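Local coordinates for salicylic acid-binding protein 2 (Nicotiana tabacum, PDB 1Y7I), which hydrolyses methyl salicylate to the defence hormone salicylic acid, thereby supporting systemic acquired resistance in tobacco, at residues Glu129-Thr134 with Met149-Lys154. Numbering follows the deposited sequence.
Sequences ENWLDT and MFFGPK. With SAL (2-hydroxybenzoic acid), chain E.
Asp133 sets its carboxylate against the first turn of helix 153-160, a worked example of how a residue distant in sequence can satisfy the bare amides of a helix start. Lys154 N reaches Asp133 OD1 over 2.8 Å, nearly straight at 159° and from the syn side, somewhat out of the carboxylate plane. The other oxygen, OD2, accepts from Phe155 N, so both oxygens are gripped and the group's rotation is fixed. Asp133 holds CG between its own backbone N and carbonyl carbon (chi1 61°), which directs the carboxylate onto the helix start. The positive helix end would be expected to favour the charged carboxylate. Gly152, at the N-cap position, packs against the carboxylate, its CA 3.3 Å from Asp133 OD2.

The turn that presents Asp133 is a type II' beta turn, Trp131 to Thr134. Trp131 O accepts from Thr134 N and again, at 2.8 Å, from Thr134 OG1 in the carbonyl plane on a lone pair. The methyl CG2 of Thr134 meanwhile lies 3.5 Å from Phe150 O.

Apolar contacts lead inward from here. Met149, a selenomethionine in the crystal, crosses the Trp131 side chain at about a right angle, SE lying 3.8 Å from CZ3 in an oblique Met-aromatic contact. Phe151 CE1 comes to the edge of the same indole. These three side chains also meet the bound salicylate: Phe151 CZ is 3.7 Å from its C1, and Trp131 CH2 is 3.9 Å from C4. Together they form one wall of the hydrophobic ligand pocket of this alpha/beta hydrolase, alongside the Ser81-His238-Asp210 catalytic triad.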
loop_
_atom_site.group_PDB
_atom_site.type_symbol
_atom_site.label_atom_id
_atom_site.label_comp_id
_atom_site.label_asym_id
_atom_site.label_seq_id
_atom_site.Cartn_x
_atom_site.Cartn_y
_atom_site.Cartn_z
ATOM N N GLU B 129 -22.995 -17.602 2.432
ATOM C CA GLU B 129 -23.545 -16.260 2.275
ATOM C C GLU B 129 -22.636 -15.182 2.862
ATOM O O GLU B 129 -22.710 -14.022 2.462
ATOM C CB GLU B 129 -24.922 -16.164 2.943
ATOM C CG GLU B 129 -26.089 -16.102 1.972
ATOM C CD GLU B 129 -26.515 -17.469 1.458
ATOM O OE1 GLU B 129 -27.249 -17.513 0.444
ATOM O OE2 GLU B 129 -26.126 -18.493 2.071
ATOM N N ASN B 130 -21.782 -15.566 3.806
ATOM C CA ASN B 130 -20.882 -14.616 4.460
ATOM C C ASN B 130 -19.799 -14.053 3.540
ATOM O O ASN B 130 -19.296 -12.958 3.780
ATOM C CB ASN B 130 -20.225 -15.266 5.683
ATOM C CG ASN B 130 -19.608 -14.246 6.626
ATOM O OD1 ASN B 130 -20.301 -13.370 7.146
ATOM N ND2 ASN B 130 -18.295 -14.359 6.857
ATOM N N TRP B 131 -19.445 -14.793 2.494
ATOM C CA TRP B 131 -18.416 -14.345 1.559
ATOM C C TRP B 131 -18.860 -13.154 0.720
ATOM O O TRP B 131 -18.029 -12.394 0.221
ATOM C CB TRP B 131 -17.998 -15.487 0.631
ATOM C CG TRP B 131 -17.312 -16.616 1.336
ATOM C CD1 TRP B 131 -17.843 -17.833 1.646
ATOM C CD2 TRP B 131 -15.963 -16.631 1.823
ATOM N NE1 TRP B 131 -16.910 -18.609 2.292
ATOM C CE2 TRP B 131 -15.747 -17.896 2.414
ATOM C CE3 TRP B 131 -14.917 -15.700 1.816
ATOM C CZ2 TRP B 131 -14.523 -18.255 2.995
ATOM C CZ3 TRP B 131 -13.701 -16.056 2.393
ATOM C CH2 TRP B 131 -13.516 -17.323 2.975
ATOM N N LEU B 132 -20.171 -12.999 0.562
ATOM C CA LEU B 132 -20.738 -11.900 -0.211
ATOM C C LEU B 132 -20.166 -11.811 -1.628
ATOM O O LEU B 132 -20.388 -12.697 -2.451
ATOM C CB LEU B 132 -20.516 -10.576 0.524
ATOM C CG LEU B 132 -21.022 -10.486 1.969
ATOM C CD1 LEU B 132 -20.743 -9.097 2.518
ATOM C CD2 LEU B 132 -22.512 -10.780 2.021
ATOM N N ASP B 133 -19.420 -10.747 -1.909
ATOM C CA ASP B 133 -18.843 -10.548 -3.236
ATOM C C ASP B 133 -17.397 -11.006 -3.413
ATOM O O ASP B 133 -16.718 -10.561 -4.337
ATOM C CB ASP B 133 -18.949 -9.075 -3.627
ATOM C CG ASP B 133 -18.188 -8.164 -2.680
ATOM O OD1 ASP B 133 -18.212 -6.935 -2.897
ATOM O OD2 ASP B 133 -17.567 -8.677 -1.723
ATOM N N THR B 134 -16.929 -11.892 -2.537
ATOM C CA THR B 134 -15.565 -12.400 -2.628
ATOM C C THR B 134 -15.413 -13.267 -3.876
ATOM O O THR B 134 -16.233 -14.148 -4.128
ATOM C CB THR B 134 -15.199 -13.240 -1.387
ATOM O OG1 THR B 134 -15.244 -12.410 -0.219
ATOM C CG2 THR B 134 -13.807 -13.833 -1.533
HETATM N N MSE B 149 -8.391 -16.449 -4.083
HETATM C CA MSE B 149 -9.414 -15.778 -3.292
HETATM C C MSE B 149 -9.159 -14.274 -3.236
HETATM O O MSE B 149 -8.131 -13.829 -2.723
HETATM C CB MSE B 149 -9.430 -16.358 -1.875
HETATM C CG MSE B 149 -10.305 -15.602 -0.895
HETATM SE SE MSE B 149 -10.203 -16.391 0.862
HETATM C CE MSE B 149 -8.476 -15.700 1.401
ATOM N N PHE B 150 -10.106 -13.497 -3.751
ATOM C CA PHE B 150 -9.985 -12.042 -3.778
ATOM C C PHE B 150 -11.202 -11.385 -3.126
ATOM O O PHE B 150 -12.310 -11.447 -3.660
ATOM C CB PHE B 150 -9.837 -11.583 -5.236
ATOM C CG PHE B 150 -9.449 -10.139 -5.393
ATOM C CD1 PHE B 150 -8.422 -9.589 -4.637
ATOM C CD2 PHE B 150 -10.087 -9.336 -6.329
ATOM C CE1 PHE B 150 -8.036 -8.257 -4.806
ATOM C CE2 PHE B 150 -9.708 -8.000 -6.508
ATOM C CZ PHE B 150 -8.677 -7.463 -5.743
ATOM N N PHE B 151 -11.001 -10.762 -1.966
ATOM C CA PHE B 151 -12.102 -10.106 -1.267
ATOM C C PHE B 151 -12.662 -8.961 -2.100
ATOM O O PHE B 151 -11.915 -8.219 -2.737
ATOM C CB PHE B 151 -11.654 -9.557 0.098
ATOM C CG PHE B 151 -11.031 -10.591 1.002
ATOM C CD1 PHE B 151 -11.540 -11.884 1.056
ATOM C CD2 PHE B 151 -9.922 -10.276 1.780
ATOM C CE1 PHE B 151 -10.953 -12.851 1.864
ATOM C CE2 PHE B 151 -9.325 -11.237 2.595
ATOM C CZ PHE B 151 -9.842 -12.529 2.634
ATOM N N GLY B 152 -13.985 -8.835 -2.091
ATOM C CA GLY B 152 -14.645 -7.773 -2.825
ATOM C C GLY B 152 -14.898 -6.603 -1.892
ATOM O O GLY B 152 -14.710 -6.737 -0.684
ATOM N N PRO B 153 -15.344 -5.451 -2.413
ATOM C CA PRO B 153 -15.612 -4.261 -1.599
ATOM C C PRO B 153 -16.671 -4.419 -0.507
ATOM O O PRO B 153 -16.607 -3.755 0.527
ATOM C CB PRO B 153 -16.010 -3.220 -2.641
ATOM C CG PRO B 153 -16.666 -4.047 -3.697
ATOM C CD PRO B 153 -15.725 -5.215 -3.818
ATOM N N LYS B 154 -17.647 -5.287 -0.743
ATOM C CA LYS B 154 -18.715 -5.507 0.224
ATOM C C LYS B 154 -18.237 -6.375 1.381
ATOM O O LYS B 154 -18.499 -6.074 2.547
ATOM C CB LYS B 154 -19.916 -6.164 -0.466
ATOM C CG LYS B 154 -20.524 -5.331 -1.596
ATOM C CD LYS B 154 -21.683 -6.061 -2.278
ATOM C CE LYS B 154 -22.294 -5.229 -3.402
ATOM N NZ LYS B 154 -23.438 -5.920 -4.080
HETATM C "C1'" SAL E . -8.144 -13.178 6.176
HETATM O "O1'" SAL E . -8.187 -11.948 6.630
HETATM O "O2'" SAL E . -7.065 -13.692 5.872
HETATM C C1 SAL E . -9.432 -13.887 6.051
HETATM C C2 SAL E . -9.466 -15.237 5.557
HETATM C C3 SAL E . -10.698 -15.910 5.443
HETATM C C4 SAL E . -11.894 -15.269 5.819
HETATM C C5 SAL E . -11.880 -13.947 6.308
HETATM C C6 SAL E . -10.669 -13.270 6.424
HETATM O O2 SAL E . -8.349 -15.917 5.171
#